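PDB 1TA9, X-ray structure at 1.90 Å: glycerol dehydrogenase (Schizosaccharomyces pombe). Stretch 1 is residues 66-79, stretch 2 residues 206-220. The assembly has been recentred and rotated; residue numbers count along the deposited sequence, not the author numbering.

Stretch 1 66-79: FTSPQKYVQGRHAF
Stretch 2, residues 206-220: LNPNLIFIDTDVIVR

At the apolar centre Val73 (chi1 t) sets CB 3.8 Å from Phe212 CD1 and CG2 3.6 Å from Leu210 CD1. The Phe212 ring (t, chi2 35°) takes the edge of Phe79 (m), centroids 5.3 Å apart and planes at 64°, while Asp214 CB sits over the Phe79 face, 3.4 Å from its centroid. On the other face Tyr72 (t) lays CD2 3.5 Å from Ile211 CG2, and its OH donates to Gln74 OE1 at 2.6 Å.

Parallel strands 71-75 and 210-214, 4.8 Å apart and 2° off, pair Lys71-Leu210, Tyr72-Ile211, Val73-Phe212, Gln74-Ile213 and Gly75-Asp214; each pair shares a face, and successive pairs alternate. The ladder runs Lys71 N to Asn209 O (3.0 Å), Ile211 N to Lys71 O (3.0 Å), Val73 N to Ile211 O (2.8 Å), Ile213 N to Val73 O (2.8 Å), Gly75 N to Ile213 O (3.1 Å), Thr215 N to Gly75 O (3.0 Å).

The first strand runs into a type II turn, Gly75 to Ala78 (His77 phi/psi 73/15). The Asp214 (t) carboxylate answers backbone NH groups of turn and helix start: OD2 accepts from His77 N at 2.8 Å and caps Asp216 N at 2.9 Å; OD1 accepts from Phe79 N at 3.1 Å. Extended Arg76 pairs opposite charges, a salt bridge from NE to Asp216 OD2 at 2.9 Å. At the far end, Thr67 OG1 donates to Asn207 OD1 at a very short 2.5 Å, and Asn209 ND2 to Gln70 OE1 at 2.9 Å.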

ATOM      1  N   PHE B  66      -0.677  34.225 -16.078  1.00 12.05           N
ATOM      2  CA  PHE B  66      -1.650  33.987 -15.017  1.00 12.42           C
ATOM      3  C   PHE B  66      -2.430  35.291 -14.915  1.00 12.57           C
ATOM      4  O   PHE B  66      -1.844  36.378 -14.953  1.00 12.52           O
ATOM      5  CB  PHE B  66      -0.951  33.670 -13.691  1.00 12.53           C
ATOM      6  CG  PHE B  66      -1.896  33.477 -12.531  1.00 12.48           C
ATOM      7  CD1 PHE B  66      -2.287  34.556 -11.745  1.00 12.72           C
ATOM      8  CD2 PHE B  66      -2.395  32.212 -12.227  1.00 12.75           C
ATOM      9  CE1 PHE B  66      -3.165  34.380 -10.667  1.00 13.14           C
ATOM     10  CE2 PHE B  66      -3.273  32.020 -11.156  1.00 12.90           C
ATOM     11  CZ  PHE B  66      -3.658  33.104 -10.373  1.00 13.12           C
ATOM     12  N   THR B  67      -3.749  35.186 -14.803  1.00 12.76           N
ATOM     13  CA  THR B  67      -4.600  36.365 -14.736  1.00 12.80           C
ATOM     14  C   THR B  67      -5.571  36.245 -13.564  1.00 12.75           C
ATOM     15  O   THR B  67      -6.016  35.149 -13.225  1.00 12.37           O
ATOM     16  CB  THR B  67      -5.364  36.538 -16.075  1.00 13.16           C
ATOM     17  OG1 THR B  67      -6.037  37.802 -16.092  1.00 13.38           O
ATOM     18  CG2 THR B  67      -6.368  35.417 -16.268  1.00 13.28           C
ATOM     19  N   SER B  68      -5.898  37.369 -12.936  1.00 12.68           N
ATOM     20  CA  SER B  68      -6.790  37.319 -11.784  1.00 12.88           C
ATOM     21  C   SER B  68      -7.412  38.647 -11.389  1.00 12.67           C
ATOM     22  O   SER B  68      -6.986  39.712 -11.839  1.00 12.30           O
ATOM     23  CB  SER B  68      -6.000  36.776 -10.583  1.00 13.09           C
ATOM     24  OG  SER B  68      -6.679  36.984  -9.357  1.00 14.06           O
ATOM     25  N   PRO B  69      -8.478  38.592 -10.576  1.00 12.57           N
ATOM     26  CA  PRO B  69      -9.102  39.839 -10.133  1.00 12.33           C
ATOM     27  C   PRO B  69      -8.097  40.335  -9.094  1.00 12.08           C
ATOM     28  O   PRO B  69      -7.287  39.542  -8.597  1.00 11.80           O
ATOM     29  CB  PRO B  69     -10.393  39.371  -9.467  1.00 12.43           C
ATOM     30  CG  PRO B  69     -10.722  38.095 -10.215  1.00 12.95           C
ATOM     31  CD  PRO B  69      -9.367  37.440 -10.328  1.00 12.57           C
ATOM     32  N   GLN B  70      -8.132  41.618  -8.759  1.00 11.82           N
ATOM     33  CA  GLN B  70      -7.205  42.131  -7.761  1.00 12.09           C
ATOM     34  C   GLN B  70      -7.554  41.644  -6.359  1.00 12.19           C
ATOM     35  O   GLN B  70      -6.668  41.410  -5.532  1.00 11.99           O
ATOM     36  CB  GLN B  70      -7.198  43.653  -7.780  1.00 12.26           C
ATOM     37  CG  GLN B  70      -6.687  44.234  -9.081  1.00 12.47           C
ATOM     38  CD  GLN B  70      -6.684  45.741  -9.066  1.00 13.05           C
ATOM     39  OE1 GLN B  70      -7.739  46.380  -9.132  1.00 12.96           O
ATOM     40  NE2 GLN B  70      -5.494  46.326  -8.964  1.00 12.89           N
ATOM     41  N   LYS B  71      -8.849  41.502  -6.091  1.00 12.44           N
ATOM     42  CA  LYS B  71      -9.308  41.057  -4.781  1.00 12.62           C
ATOM     43  C   LYS B  71     -10.563  40.197  -4.888  1.00 12.57           C
ATOM     44  O   LYS B  71     -11.406  40.411  -5.761  1.00 12.57           O
ATOM     45  CB  LYS B  71      -9.637  42.260  -3.889  1.00 13.33           C
ATOM     46  CG  LYS B  71      -8.487  43.215  -3.608  1.00 14.28           C
ATOM     47  CD  LYS B  71      -7.521  42.669  -2.572  1.00 14.62           C
ATOM     48  CE  LYS B  71      -6.528  43.753  -2.163  1.00 15.04           C
ATOM     49  NZ  LYS B  71      -5.455  43.251  -1.262  1.00 15.25           N
ATOM     50  N   TYR B  72     -10.665  39.217  -3.994  1.00 12.18           N
ATOM     51  CA  TYR B  72     -11.830  38.346  -3.909  1.00 11.91           C
ATOM     52  C   TYR B  72     -12.165  38.361  -2.428  1.00 11.79           C
ATOM     53  O   TYR B  72     -11.338  37.991  -1.601  1.00 11.46           O
ATOM     54  CB  TYR B  72     -11.508  36.923  -4.373  1.00 11.56           C
ATOM     55  CG  TYR B  72     -12.615  35.931  -4.088  1.00 11.31           C
ATOM     56  CD1 TYR B  72     -12.676  35.251  -2.867  1.00 11.22           C
ATOM     57  CD2 TYR B  72     -13.612  35.683  -5.029  1.00 11.35           C
ATOM     58  CE1 TYR B  72     -13.705  34.347  -2.597  1.00 10.82           C
ATOM     59  CE2 TYR B  72     -14.642  34.786  -4.768  1.00 11.03           C
ATOM     60  CZ  TYR B  72     -14.684  34.119  -3.551  1.00 11.00           C
ATOM     61  OH  TYR B  72     -15.707  33.227  -3.299  1.00 10.49           O
ATOM     62  N   VAL B  73     -13.368  38.819  -2.097  1.00 11.90           N
ATOM     63  CA  VAL B  73     -13.792  38.923  -0.703  1.00 12.50           C
ATOM     64  C   VAL B  73     -15.096  38.175  -0.497  1.00 12.67           C
ATOM     65  O   VAL B  73     -16.074  38.429  -1.194  1.00 13.16           O
ATOM     66  CB  VAL B  73     -13.990  40.399  -0.308  1.00 12.32           C
ATOM     67  CG1 VAL B  73     -14.415  40.506   1.154  1.00 12.46           C
ATOM     68  CG2 VAL B  73     -12.701  41.171  -0.556  1.00 12.35           C
ATOM     69  N   GLN B  74     -15.101  37.268   0.475  1.00 12.90           N
ATOM     70  CA  GLN B  74     -16.265  36.440   0.773  1.00 13.18           C
ATOM     71  C   GLN B  74     -16.534  36.341   2.283  1.00 13.29           C
ATOM     72  O   GLN B  74     -15.651  35.971   3.056  1.00 13.32           O
ATOM     73  CB  GLN B  74     -16.018  35.043   0.198  1.00 13.51           C
ATOM     74  CG  GLN B  74     -17.059  34.003   0.529  1.00 14.09           C
ATOM     75  CD  GLN B  74     -16.589  32.603   0.180  1.00 14.36           C
ATOM     76  OE1 GLN B  74     -16.063  32.369  -0.908  1.00 14.29           O
ATOM     77  NE2 GLN B  74     -16.783  31.663   1.101  1.00 14.47           N
ATOM     78  N   GLY B  75     -17.756  36.662   2.700  1.00 13.17           N
ATOM     79  CA  GLY B  75     -18.077  36.579   4.115  1.00 13.10           C
ATOM     80  C   GLY B  75     -19.550  36.813   4.396  1.00 13.19           C
ATOM     81  O   GLY B  75     -20.250  37.429   3.596  1.00 12.91           O
ATOM     82  N   ARG B  76     -20.025  36.326   5.537  1.00 13.39           N
ATOM     83  CA  ARG B  76     -21.427  36.494   5.884  1.00 13.80           C
ATOM     84  C   ARG B  76     -21.686  37.924   6.341  1.00 14.21           C
ATOM     85  O   ARG B  76     -21.005  38.429   7.234  1.00 14.30           O
ATOM     86  CB  ARG B  76     -21.826  35.513   6.986  1.00 13.47           C
ATOM     87  CG  ARG B  76     -23.330  35.404   7.140  1.00 13.22           C
ATOM     88  CD  ARG B  76     -23.736  34.368   8.160  1.00 13.11           C
ATOM     89  NE  ARG B  76     -25.144  34.032   7.986  1.00 13.39           N
ATOM     90  CZ  ARG B  76     -25.787  33.079   8.651  1.00 13.36           C
ATOM     91  NH1 ARG B  76     -25.155  32.349   9.561  1.00 13.39           N
ATOM     92  NH2 ARG B  76     -27.066  32.845   8.386  1.00 13.31           N
ATOM     93  N   HIS B  77     -22.671  38.566   5.719  1.00 14.79           N
ATOM     94  CA  HIS B  77     -23.038  39.949   6.029  1.00 15.35           C
ATOM     95  C   HIS B  77     -21.980  40.912   5.499  1.00 15.45           C
ATOM     96  O   HIS B  77     -21.954  42.085   5.867  1.00 15.47           O
ATOM     97  CB  HIS B  77     -23.196  40.140   7.543  1.00 15.71           C
ATOM     98  CG  HIS B  77     -24.179  39.200   8.169  1.00 16.12           C
ATOM     99  ND1 HIS B  77     -25.500  39.145   7.786  1.00 16.44           N
ATOM    100  CD2 HIS B  77     -24.029  38.270   9.142  1.00 16.43           C
ATOM    101  CE1 HIS B  77     -26.124  38.220   8.496  1.00 16.47           C
ATOM    102  NE2 HIS B  77     -25.253  37.674   9.325  1.00 16.70           N
ATOM    103  N   ALA B  78     -21.117  40.409   4.620  1.00 15.65           N
ATOM    104  CA  ALA B  78     -20.043  41.213   4.049  1.00 15.83           C
ATOM    105  C   ALA B  78     -20.512  42.521   3.422  1.00 16.02           C
ATOM    106  O   ALA B  78     -19.802  43.522   3.484  1.00 15.98           O
ATOM    107  CB  ALA B  78     -19.270  40.394   3.020  1.00 15.81           C
ATOM    108  N   PHE B  79     -21.697  42.524   2.816  1.00 16.31           N
ATOM    109  CA  PHE B  79     -22.195  43.747   2.195  1.00 16.84           C
ATOM    110  C   PHE B  79     -22.321  44.893   3.196  1.00 17.53           C
ATOM    111  O   PHE B  79     -22.367  46.055   2.798  1.00 17.83           O
ATOM    112  CB  PHE B  79     -23.551  43.517   1.511  1.00 16.34           C
ATOM    113  CG  PHE B  79     -23.476  42.684   0.255  1.00 15.99           C
ATOM    114  CD1 PHE B  79     -22.276  42.532  -0.436  1.00 15.72           C
ATOM    115  CD2 PHE B  79     -24.621  42.080  -0.258  1.00 15.82           C
ATOM    116  CE1 PHE B  79     -22.218  41.790  -1.622  1.00 15.57           C
ATOM    117  CE2 PHE B  79     -24.574  41.340  -1.439  1.00 15.55           C
ATOM    118  CZ  PHE B  79     -23.367  41.196  -2.124  1.00 15.45           C
ATOM    119  N   LEU B 206      -8.542  43.007 -18.992  1.00 18.11           N
ATOM    120  CA  LEU B 206      -8.263  42.748 -17.580  1.00 16.96           C
ATOM    121  C   LEU B 206      -9.473  42.108 -16.907  1.00 16.27           C
ATOM    122  O   LEU B 206     -10.590  42.198 -17.413  1.00 16.08           O
ATOM    123  CB  LEU B 206      -7.919  44.057 -16.860  1.00 16.60           C
ATOM    124  CG  LEU B 206      -6.708  44.850 -17.362  1.00 16.39           C
ATOM    125  CD1 LEU B 206      -6.748  46.260 -16.787  1.00 16.24           C
ATOM    126  CD2 LEU B 206      -5.426  44.139 -16.969  1.00 15.97           C
ATOM    127  N   ASN B 207      -9.245  41.457 -15.767  1.00 15.54           N
ATOM    128  CA  ASN B 207     -10.326  40.820 -15.013  1.00 14.89           C
ATOM    129  C   ASN B 207     -11.027  41.860 -14.160  1.00 14.45           C
ATOM    130  O   ASN B 207     -10.487  42.939 -13.928  1.00 14.25           O
ATOM    131  CB  ASN B 207      -9.776  39.753 -14.059  1.00 15.03           C
ATOM    132  CG  ASN B 207      -9.321  38.503 -14.774  1.00 15.17           C
ATOM    133  OD1 ASN B 207      -8.333  38.515 -15.503  1.00 15.50           O
ATOM    134  ND2 ASN B 207     -10.048  37.412 -14.567  1.00 15.27           N
ATOM    135  N   PRO B 208     -12.248  41.552 -13.684  1.00 14.28           N
ATOM    136  CA  PRO B 208     -12.955  42.517 -12.839  1.00 14.07           C
ATOM    137  C   PRO B 208     -12.001  42.767 -11.675  1.00 14.06           C
ATOM    138  O   PRO B 208     -11.231  41.878 -11.307  1.00 13.93           O
ATOM    139  CB  PRO B 208     -14.198  41.749 -12.407  1.00 14.35           C
ATOM    140  CG  PRO B 208     -14.473  40.881 -13.601  1.00 14.64           C
ATOM    141  CD  PRO B 208     -13.097  40.385 -13.986  1.00 14.23           C
ATOM    142  N   ASN B 209     -12.051  43.955 -11.089  1.00 13.78           N
ATOM    143  CA  ASN B 209     -11.131  44.277 -10.011  1.00 13.60           C
ATOM    144  C   ASN B 209     -11.419  43.601  -8.679  1.00 13.63           C
ATOM    145  O   ASN B 209     -10.498  43.150  -7.996  1.00 13.10           O
ATOM    146  CB  ASN B 209     -11.067  45.793  -9.849  1.00 13.79           C
ATOM    147  CG  ASN B 209     -10.747  46.491 -11.157  1.00 13.99           C
ATOM    148  OD1 ASN B 209     -11.597  46.593 -12.046  1.00 14.17           O
ATOM    149  ND2 ASN B 209      -9.512  46.951 -11.294  1.00 14.09           N
ATOM    150  N   LEU B 210     -12.691  43.523  -8.312  1.00 13.49           N
ATOM    151  CA  LEU B 210     -13.079  42.895  -7.058  1.00 13.50           C
ATOM    152  C   LEU B 210     -14.323  42.037  -7.205  1.00 13.33           C
ATOM    153  O   LEU B 210     -15.300  42.455  -7.826  1.00 13.54           O
ATOM    154  CB  LEU B 210     -13.358  43.962  -5.987  1.00 13.77           C
ATOM    155  CG  LEU B 210     -14.095  43.514  -4.713  1.00 13.78           C
ATOM    156  CD1 LEU B 210     -13.198  42.642  -3.852  1.00 13.74           C
ATOM    157  CD2 LEU B 210     -14.539  44.744  -3.923  1.00 14.22           C
ATOM    158  N   ILE B 211     -14.268  40.826  -6.659  1.00 13.04           N
ATOM    159  CA  ILE B 211     -15.427  39.937  -6.641  1.00 12.78           C
ATOM    160  C   ILE B 211     -15.778  39.976  -5.155  1.00 12.80           C
ATOM    161  O   ILE B 211     -14.966  39.610  -4.306  1.00 12.42           O
ATOM    162  CB  ILE B 211     -15.086  38.505  -7.101  1.00 12.69           C
ATOM    163  CG1 ILE B 211     -15.139  38.408  -8.635  1.00 12.81           C
ATOM    164  CG2 ILE B 211     -16.134  37.537  -6.570  1.00 12.21           C
ATOM    165  CD1 ILE B 211     -14.371  39.471  -9.385  1.00 12.82           C
ATOM    166  N   PHE B 212     -16.983  40.445  -4.855  1.00 13.07           N
ATOM    167  CA  PHE B 212     -17.445  40.648  -3.483  1.00 13.37           C
ATOM    168  C   PHE B 212     -18.687  39.798  -3.241  1.00 13.67           C
ATOM    169  O   PHE B 212     -19.720  40.006  -3.876  1.00 13.44           O
ATOM    170  CB  PHE B 212     -17.742  42.148  -3.334  1.00 13.93           C
ATOM    171  CG  PHE B 212     -18.008  42.606  -1.926  1.00 14.29           C
ATOM    172  CD1 PHE B 212     -17.354  42.035  -0.845  1.00 14.66           C
ATOM    173  CD2 PHE B 212     -18.879  43.668  -1.699  1.00 14.39           C
ATOM    174  CE1 PHE B 212     -17.566  42.518   0.451  1.00 15.03           C
ATOM    175  CE2 PHE B 212     -19.095  44.154  -0.414  1.00 14.97           C
ATOM    176  CZ  PHE B 212     -18.437  43.578   0.664  1.00 14.75           C
ATOM    177  N   ILE B 213     -18.580  38.845  -2.320  1.00 13.65           N
ATOM    178  CA  ILE B 213     -19.686  37.932  -2.038  1.00 14.11           C
ATOM    179  C   ILE B 213     -20.155  37.932  -0.594  1.00 13.93           C
ATOM    180  O   ILE B 213     -19.359  37.735   0.324  1.00 14.23           O
ATOM    181  CB  ILE B 213     -19.294  36.473  -2.381  1.00 14.49           C
ATOM    182  CG1 ILE B 213     -18.796  36.390  -3.821  1.00 15.25           C
ATOM    183  CG2 ILE B 213     -20.491  35.538  -2.169  1.00 14.85           C
ATOM    184  CD1 ILE B 213     -18.254  35.025  -4.193  1.00 15.86           C
ATOM    185  N   ASP B 214     -21.455  38.139  -0.396  1.00 13.40           N
ATOM    186  CA  ASP B 214     -22.035  38.113   0.941  1.00 13.08           C
ATOM    187  C   ASP B 214     -22.699  36.741   1.052  1.00 12.70           C
ATOM    188  O   ASP B 214     -23.709  36.471   0.404  1.00 12.55           O
ATOM    189  CB  ASP B 214     -23.065  39.237   1.101  1.00 13.27           C
ATOM    190  CG  ASP B 214     -23.647  39.309   2.508  1.00 13.82           C
ATOM    191  OD1 ASP B 214     -23.948  40.433   2.972  1.00 13.91           O
ATOM    192  OD2 ASP B 214     -23.818  38.249   3.148  1.00 13.81           O
ATOM    193  N   THR B 215     -22.117  35.866   1.865  1.00 12.37           N
ATOM    194  CA  THR B 215     -22.635  34.513   2.004  1.00 12.23           C
ATOM    195  C   THR B 215     -23.983  34.384   2.713  1.00 12.10           C
ATOM    196  O   THR B 215     -24.596  33.316   2.688  1.00 11.56           O
ATOM    197  CB  THR B 215     -21.594  33.603   2.671  1.00 12.36           C
ATOM    198  OG1 THR B 215     -21.116  34.216   3.871  1.00 12.64           O
ATOM    199  CG2 THR B 215     -20.416  33.378   1.723  1.00 12.56           C
ATOM    200  N   ASP B 216     -24.457  35.458   3.339  1.00 11.98           N
ATOM    201  CA  ASP B 216     -25.765  35.391   3.984  1.00 12.14           C
ATOM    202  C   ASP B 216     -26.795  35.441   2.863  1.00 12.13           C
ATOM    203  O   ASP B 216     -27.866  34.837   2.947  1.00 12.19           O
ATOM    204  CB  ASP B 216     -25.975  36.559   4.948  1.00 12.42           C
ATOM    205  CG  ASP B 216     -27.244  36.406   5.767  1.00 13.06           C
ATOM    206  OD1 ASP B 216     -28.242  37.097   5.468  1.00 13.44           O
ATOM    207  OD2 ASP B 216     -27.248  35.580   6.705  1.00 13.53           O
ATOM    208  N   VAL B 217     -26.460  36.168   1.803  1.00 12.06           N
ATOM    209  CA  VAL B 217     -27.341  36.266   0.647  1.00 12.01           C
ATOM    210  C   VAL B 217     -27.310  34.927  -0.091  1.00 12.27           C
ATOM    211  O   VAL B 217     -28.342  34.414  -0.530  1.00 11.77           O
ATOM    212  CB  VAL B 217     -26.877  37.373  -0.314  1.00 12.23           C
ATOM    213  CG1 VAL B 217     -27.711  37.344  -1.593  1.00 12.02           C
ATOM    214  CG2 VAL B 217     -26.989  38.731   0.367  1.00 12.00           C
ATOM    215  N   ILE B 218     -26.116  34.359  -0.214  1.00 12.33           N
ATOM    216  CA  ILE B 218     -25.957  33.086  -0.903  1.00 12.84           C
ATOM    217  C   ILE B 218     -26.696  31.940  -0.198  1.00 12.90           C
ATOM    218  O   ILE B 218     -27.396  31.159  -0.845  1.00 13.01           O
ATOM    219  CB  ILE B 218     -24.453  32.701  -1.036  1.00 12.87           C
ATOM    220  CG1 ILE B 218     -23.662  33.844  -1.683  1.00 13.18           C
ATOM    221  CG2 ILE B 218     -24.315  31.435  -1.860  1.00 12.95           C
ATOM    222  CD1 ILE B 218     -24.193  34.296  -3.036  1.00 13.68           C
ATOM    223  N   VAL B 219     -26.560  31.846   1.122  1.00 13.02           N
ATOM    224  CA  VAL B 219     -27.201  30.758   1.862  1.00 13.43           C
ATOM    225  C   VAL B 219     -28.730  30.848   1.864  1.00 13.82           C
ATOM    226  O   VAL B 219     -29.411  29.843   2.064  1.00 13.64           O
ATOM    227  CB  VAL B 219     -26.687  30.690   3.327  1.00 13.46           C
ATOM    228  CG1 VAL B 219     -27.393  31.723   4.187  1.00 13.35           C
ATOM    229  CG2 VAL B 219     -26.883  29.280   3.890  1.00 13.76           C
ATOM    230  N   ARG B 220     -29.262  32.047   1.631  1.00 14.01           N
ATOM    231  CA  ARG B 220     -30.711  32.264   1.605  1.00 14.33           C
ATOM    232  C   ARG B 220     -31.341  31.932   0.255  1.00 14.16           C
ATOM    233  O   ARG B 220     -32.560  31.816   0.142  1.00 14.28           O
ATOM    234  CB  ARG B 220     -31.039  33.722   1.957  1.00 15.06           C
ATOM    235  CG  ARG B 220     -30.870  34.078   3.425  1.00 16.48           C
ATOM    236  CD  ARG B 220     -31.050  35.581   3.638  1.00 17.58           C
ATOM    237  NE  ARG B 220     -30.963  35.956   5.049  1.00 19.00           N
ATOM    238  CZ  ARG B 220     -31.939  35.772   5.934  1.00 19.94           C
ATOM    239  NH1 ARG B 220     -33.086  35.217   5.557  1.00 20.26           N
ATOM    240  NH2 ARG B 220     -31.771  36.144   7.197  1.00 20.44           N
TER
HETATM  241  O   HOH W   1      -8.104  42.596 -12.133  1.00 13.89           O